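Local coordinates for molybdopterin synthase catalytic subunit (Helicobacter pylori, PDB 3RPF), which probably converts precursor Z into molybdopterin by building in two sulfur atoms, supplied by the small carrier subunit MoaD, to form the dithiolene group, at residues A[46-58]-A[119-131]. Sequence-based numbering, arbitrary orientation.
Sequences IQGLSFDIYEALL and APIWKYDLIHNKR. With EDO (1,2-ethanediol), chain G.
Strands 48-53 and 121-127 pair as the two central strands of the antiparallel sheet of the MoaE fold, joined by backbone bonds that include the reciprocal pairs Ser50-Tyr124 and Asp52-Trp122. At one end Tyr54 N, just ahead of helix 55-71, donates to Pro120 O (3.2 Å). At the other, the amide of Gln47 reaches the type I' turn (Ile127 to Lys130) that links strand 121-127 to strand 130-133: OE1 accepts from Asn129 N (2.9 Å), while NE2 gives a straighter bond to Asn129 OD1 (2.8 Å).

Apolar contacts line both faces and the helix end. Phe51 CD1 meets Ile121 CG2 at 3.9 Å and its CE1 lies beside the aliphatic chain of Lys123, which, with Tyr124 and Asp125, probably binds substrate. On the other face the Trp122 ring brings CH2 to Tyr54 CB (3.8 Å), its NE1 donating a hydrogen bond to Pro69 O of the sulfur-carrier subunit. Pro120 packs its ring on Leu57 and Leu58 in the first turn of helix 55-71.

Arg131 joins the polar groups of strand 48-53, forming a salt bridge with Asp52; its guanidinium face lies against the rim of the Tyr124 ring, with CD2 over the centre of the group. Bent at chi3 (115°), the chain brings NH1 and NH2 to Asp52 OD1 from one face of the carboxylate, and in the guanidinium plane NH2 also donates to Ser50 OG at 2.6 Å.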
loop_
_atom_site.group_PDB
_atom_site.type_symbol
_atom_site.label_atom_id
_atom_site.label_comp_id
_atom_site.label_asym_id
_atom_site.label_seq_id
_atom_site.Cartn_x
_atom_site.Cartn_y
_atom_site.Cartn_z
ATOM N N ILE A 46 -24.881 2.879 -12.220
ATOM C CA ILE A 46 -24.095 2.197 -13.238
ATOM C C ILE A 46 -24.086 0.703 -12.974
ATOM O O ILE A 46 -24.293 0.260 -11.841
ATOM C CB ILE A 46 -22.649 2.705 -13.299
ATOM C CG1 ILE A 46 -21.869 2.295 -12.043
ATOM C CG2 ILE A 46 -22.630 4.216 -13.500
ATOM C CD1 ILE A 46 -20.386 2.581 -12.149
ATOM N N GLN A 47 -23.860 -0.069 -14.027
ATOM C CA GLN A 47 -23.736 -1.516 -13.901
ATOM C C GLN A 47 -22.300 -1.916 -13.592
ATOM O O GLN A 47 -22.044 -2.999 -13.055
ATOM C CB GLN A 47 -24.174 -2.182 -15.211
ATOM C CG GLN A 47 -25.630 -1.945 -15.551
ATOM C CD GLN A 47 -25.906 -2.198 -17.016
ATOM O OE1 GLN A 47 -25.280 -1.589 -17.888
ATOM N NE2 GLN A 47 -26.823 -3.114 -17.300
ATOM N N GLY A 48 -21.361 -1.041 -13.941
ATOM C CA GLY A 48 -19.947 -1.330 -13.743
ATOM C C GLY A 48 -19.125 -0.454 -14.667
ATOM O O GLY A 48 -19.610 0.580 -15.146
ATOM N N LEU A 49 -17.882 -0.853 -14.919
ATOM C CA LEU A 49 -17.025 -0.085 -15.794
ATOM C C LEU A 49 -16.529 -0.986 -16.909
ATOM O O LEU A 49 -16.633 -2.214 -16.826
ATOM C CB LEU A 49 -15.827 0.479 -15.030
ATOM C CG LEU A 49 -16.040 1.335 -13.780
ATOM C CD1 LEU A 49 -14.706 1.572 -13.072
ATOM C CD2 LEU A 49 -16.724 2.665 -14.100
ATOM N N SER A 50 -15.980 -0.372 -17.950
ATOM C CA SER A 50 -15.376 -1.124 -19.041
ATOM C C SER A 50 -14.069 -0.450 -19.427
ATOM O O SER A 50 -13.940 0.774 -19.329
ATOM C CB SER A 50 -16.313 -1.204 -20.236
ATOM O OG SER A 50 -15.814 -2.129 -21.187
ATOM N N PHE A 51 -13.082 -1.240 -19.834
ATOM C CA PHE A 51 -11.770 -0.678 -20.138
ATOM C C PHE A 51 -11.277 -1.046 -21.549
ATOM O O PHE A 51 -11.466 -2.180 -22.003
ATOM C CB PHE A 51 -10.746 -1.131 -19.100
ATOM C CG PHE A 51 -11.072 -0.705 -17.678
ATOM C CD1 PHE A 51 -10.642 0.521 -17.183
ATOM C CD2 PHE A 51 -11.792 -1.538 -16.847
ATOM C CE1 PHE A 51 -10.937 0.917 -15.873
ATOM C CE2 PHE A 51 -12.090 -1.152 -15.521
ATOM C CZ PHE A 51 -11.660 0.074 -15.046
ATOM N N ASP A 52 -10.673 -0.079 -22.241
ATOM C CA ASP A 52 -9.833 -0.373 -23.409
ATOM C C ASP A 52 -8.365 -0.188 -23.023
ATOM O O ASP A 52 -8.030 0.714 -22.244
ATOM C CB ASP A 52 -10.144 0.560 -24.573
ATOM C CG ASP A 52 -11.512 0.316 -25.185
ATOM O OD1 ASP A 52 -12.074 -0.798 -25.036
ATOM O OD2 ASP A 52 -12.027 1.260 -25.826
ATOM N N ILE A 53 -7.486 -1.022 -23.577
ATOM C CA ILE A 53 -6.060 -0.949 -23.271
ATOM C C ILE A 53 -5.194 -0.913 -24.529
ATOM O O ILE A 53 -5.387 -1.732 -25.442
ATOM C CB ILE A 53 -5.613 -2.142 -22.407
ATOM C CG1 ILE A 53 -6.353 -2.148 -21.065
ATOM C CG2 ILE A 53 -4.100 -2.094 -22.171
ATOM C CD1 ILE A 53 -5.918 -3.259 -20.139
ATOM N N TYR A 54 -4.252 0.031 -24.597
ATOM C CA TYR A 54 -3.234 0.017 -25.677
ATOM C C TYR A 54 -2.132 -0.941 -25.226
ATOM O O TYR A 54 -1.211 -0.548 -24.506
ATOM C CB TYR A 54 -2.668 1.425 -25.880
ATOM C CG TYR A 54 -1.719 1.633 -27.064
ATOM C CD1 TYR A 54 -1.358 2.919 -27.460
ATOM C CD2 TYR A 54 -1.181 0.564 -27.770
ATOM C CE1 TYR A 54 -0.499 3.135 -28.512
ATOM C CE2 TYR A 54 -0.309 0.772 -28.836
ATOM C CZ TYR A 54 0.025 2.061 -29.197
ATOM O OH TYR A 54 0.882 2.288 -30.253
ATOM N N GLU A 55 -2.221 -2.209 -25.618
ATOM C CA GLU A 55 -1.419 -3.227 -24.926
ATOM C C GLU A 55 0.081 -3.097 -25.138
ATOM O O GLU A 55 0.860 -3.222 -24.185
ATOM C CB GLU A 55 -1.907 -4.642 -25.255
ATOM C CG GLU A 55 -3.379 -4.852 -24.914
ATOM C CD GLU A 55 -3.797 -6.305 -24.995
ATOM O OE1 GLU A 55 -5.017 -6.591 -24.920
ATOM O OE2 GLU A 55 -2.895 -7.162 -25.120
ATOM N N ALA A 56 0.491 -2.845 -26.378
ATOM C CA ALA A 56 1.918 -2.717 -26.687
ATOM C C ALA A 56 2.565 -1.602 -25.872
ATOM O O ALA A 56 3.658 -1.769 -25.347
ATOM C CB ALA A 56 2.129 -2.483 -28.195
ATOM N N LEU A 57 1.894 -0.461 -25.762
ATOM C CA LEU A 57 2.488 0.671 -25.054
ATOM C C LEU A 57 2.405 0.439 -23.554
ATOM O O LEU A 57 3.343 0.753 -22.822
ATOM C CB LEU A 57 1.809 1.988 -25.449
ATOM C CG LEU A 57 2.251 3.225 -24.659
ATOM C CD1 LEU A 57 3.757 3.409 -24.702
ATOM C CD2 LEU A 57 1.530 4.455 -25.200
ATOM N N LEU A 58 1.301 -0.133 -23.088
ATOM C CA LEU A 58 1.208 -0.482 -21.666
ATOM C C LEU A 58 2.372 -1.390 -21.255
ATOM O O LEU A 58 3.011 -1.169 -20.213
ATOM C CB LEU A 58 -0.137 -1.143 -21.350
ATOM C CG LEU A 58 -0.203 -1.620 -19.897
ATOM C CD1 LEU A 58 -0.049 -0.423 -18.986
ATOM C CD2 LEU A 58 -1.510 -2.343 -19.635
ATOM N N ALA A 119 -0.770 5.570 -17.684
ATOM C CA ALA A 119 -0.972 4.264 -18.290
ATOM C C ALA A 119 -1.987 4.465 -19.391
ATOM O O ALA A 119 -3.003 5.129 -19.188
ATOM C CB ALA A 119 -1.461 3.247 -17.277
ATOM N N PRO A 120 -1.690 3.926 -20.578
ATOM C CA PRO A 120 -2.580 4.076 -21.737
ATOM C C PRO A 120 -3.775 3.152 -21.581
ATOM O O PRO A 120 -3.797 2.063 -22.153
ATOM C CB PRO A 120 -1.699 3.648 -22.907
ATOM C CG PRO A 120 -0.729 2.639 -22.298
ATOM C CD PRO A 120 -0.483 3.132 -20.885
ATOM N N ILE A 121 -4.736 3.576 -20.760
ATOM C CA ILE A 121 -5.951 2.811 -20.504
ATOM C C ILE A 121 -7.139 3.768 -20.492
ATOM O O ILE A 121 -7.035 4.868 -19.943
ATOM C CB ILE A 121 -5.885 2.084 -19.152
ATOM C CG1 ILE A 121 -4.731 1.068 -19.139
ATOM C CG2 ILE A 121 -7.213 1.413 -18.853
ATOM C CD1 ILE A 121 -4.544 0.354 -17.774
ATOM N N TRP A 122 -8.255 3.361 -21.105
ATOM C CA TRP A 122 -9.436 4.227 -21.216
ATOM C C TRP A 122 -10.633 3.626 -20.497
ATOM O O TRP A 122 -10.928 2.440 -20.635
ATOM C CB TRP A 122 -9.772 4.529 -22.685
ATOM C CG TRP A 122 -8.659 5.272 -23.341
ATOM C CD1 TRP A 122 -8.479 6.620 -23.374
ATOM C CD2 TRP A 122 -7.526 4.698 -23.997
ATOM N NE1 TRP A 122 -7.299 6.924 -24.013
ATOM C CE2 TRP A 122 -6.696 5.756 -24.404
ATOM C CE3 TRP A 122 -7.128 3.388 -24.267
ATOM C CZ2 TRP A 122 -5.498 5.545 -25.089
ATOM C CZ3 TRP A 122 -5.940 3.181 -24.946
ATOM C CH2 TRP A 122 -5.146 4.254 -25.354
ATOM N N LYS A 123 -11.316 4.454 -19.720
ATOM C CA LYS A 123 -12.385 3.979 -18.852
ATOM C C LYS A 123 -13.734 4.480 -19.325
ATOM O O LYS A 123 -13.864 5.638 -19.720
ATOM C CB LYS A 123 -12.149 4.440 -17.410
ATOM C CG LYS A 123 -13.323 4.189 -16.475
ATOM C CD LYS A 123 -12.904 4.263 -14.991
ATOM C CE LYS A 123 -12.722 5.696 -14.541
ATOM N NZ LYS A 123 -12.276 5.772 -13.105
ATOM N N TYR A 124 -14.733 3.602 -19.252
ATOM C CA TYR A 124 -16.108 3.931 -19.598
ATOM C C TYR A 124 -17.027 3.493 -18.463
ATOM O O TYR A 124 -16.846 2.412 -17.891
ATOM C CB TYR A 124 -16.525 3.175 -20.851
ATOM C CG TYR A 124 -15.620 3.369 -22.051
ATOM C CD1 TYR A 124 -15.984 4.223 -23.087
ATOM C CD2 TYR A 124 -14.418 2.687 -22.158
ATOM C CE1 TYR A 124 -15.164 4.394 -24.205
ATOM C CE2 TYR A 124 -13.589 2.850 -23.268
ATOM C CZ TYR A 124 -13.966 3.707 -24.281
ATOM O OH TYR A 124 -13.144 3.869 -25.378
ATOM N N ASP A 125 -18.025 4.306 -18.153
ATOM C CA ASP A 125 -19.102 3.908 -17.257
ATOM C C ASP A 125 -20.039 2.968 -18.022
ATOM O O ASP A 125 -20.342 3.224 -19.166
ATOM C CB ASP A 125 -19.880 5.139 -16.795
ATOM C CG ASP A 125 -19.084 6.024 -15.851
ATOM O OD1 ASP A 125 -18.400 5.483 -14.983
ATOM O OD2 ASP A 125 -19.141 7.261 -15.978
ATOM N N LEU A 126 -20.504 1.893 -17.407
ATOM C CA LEU A 126 -21.483 1.038 -18.058
ATOM C C LEU A 126 -22.867 1.460 -17.574
ATOM O O LEU A 126 -23.209 1.235 -16.432
ATOM C CB LEU A 126 -21.258 -0.422 -17.686
ATOM C CG LEU A 126 -20.238 -1.205 -18.490
ATOM C CD1 LEU A 126 -20.289 -2.686 -18.209
ATOM C CD2 LEU A 126 -20.409 -0.917 -19.941
ATOM N N ILE A 127 -23.652 2.069 -18.449
ATOM C CA ILE A 127 -25.017 2.466 -18.125
ATOM C C ILE A 127 -25.984 2.019 -19.204
ATOM O O ILE A 127 -25.766 2.300 -20.352
ATOM C CB ILE A 127 -25.130 3.975 -17.987
ATOM C CG1 ILE A 127 -23.868 4.533 -17.360
ATOM C CG2 ILE A 127 -26.294 4.334 -17.127
ATOM C CD1 ILE A 127 -24.016 5.889 -16.872
ATOM N N HIS A 128 -27.067 1.358 -18.831
ATOM C CA HIS A 128 -28.047 0.906 -19.811
ATOM C C HIS A 128 -27.419 -0.009 -20.849
ATOM O O HIS A 128 -27.864 -0.039 -21.984
ATOM C CB HIS A 128 -28.680 2.106 -20.523
ATOM C CG HIS A 128 -29.227 3.137 -19.589
ATOM N ND1 HIS A 128 -30.090 2.826 -18.562
ATOM C CD2 HIS A 128 -29.029 4.477 -19.524
ATOM C CE1 HIS A 128 -30.405 3.930 -17.905
ATOM N NE2 HIS A 128 -29.773 4.943 -18.469
ATOM N N ASN A 129 -26.385 -0.747 -20.456
ATOM C CA ASN A 129 -25.663 -1.619 -21.385
ATOM C C ASN A 129 -24.858 -0.836 -22.417
ATOM O O ASN A 129 -24.368 -1.411 -23.389
ATOM C CB ASN A 129 -26.623 -2.592 -22.083
ATOM C CG ASN A 129 -27.438 -3.412 -21.096
ATOM O OD1 ASN A 129 -26.938 -3.807 -20.037
ATOM N ND2 ASN A 129 -28.696 -3.670 -21.434
ATOM N N LYS A 130 -24.734 0.474 -22.206
ATOM C CA LYS A 130 -23.931 1.332 -23.078
ATOM C C LYS A 130 -22.699 1.874 -22.346
ATOM O O LYS A 130 -22.758 2.153 -21.147
ATOM C CB LYS A 130 -24.779 2.492 -23.615
ATOM N N ARG A 131 -21.589 2.018 -23.069
ATOM C CA ARG A 131 -20.377 2.631 -22.521
ATOM C C ARG A 131 -20.427 4.148 -22.666
ATOM O O ARG A 131 -20.655 4.659 -23.763
ATOM C CB ARG A 131 -19.137 2.143 -23.261
ATOM C CG ARG A 131 -19.073 0.650 -23.520
ATOM C CD ARG A 131 -17.877 0.326 -24.407
ATOM N NE ARG A 131 -16.868 -0.487 -23.729
ATOM C CZ ARG A 131 -15.613 -0.622 -24.149
ATOM N NH1 ARG A 131 -15.203 0.010 -25.242
ATOM N NH2 ARG A 131 -14.759 -1.382 -23.477
HETATM C C1 EDO G . -3.524 -3.780 -28.380
HETATM O O1 EDO G . -3.969 -2.458 -28.065
HETATM C C2 EDO G . -2.366 -3.670 -29.360
HETATM O O2 EDO G . -1.355 -2.822 -28.797
HETATM O O HOH W 1 -12.474 -3.699 -24.215
#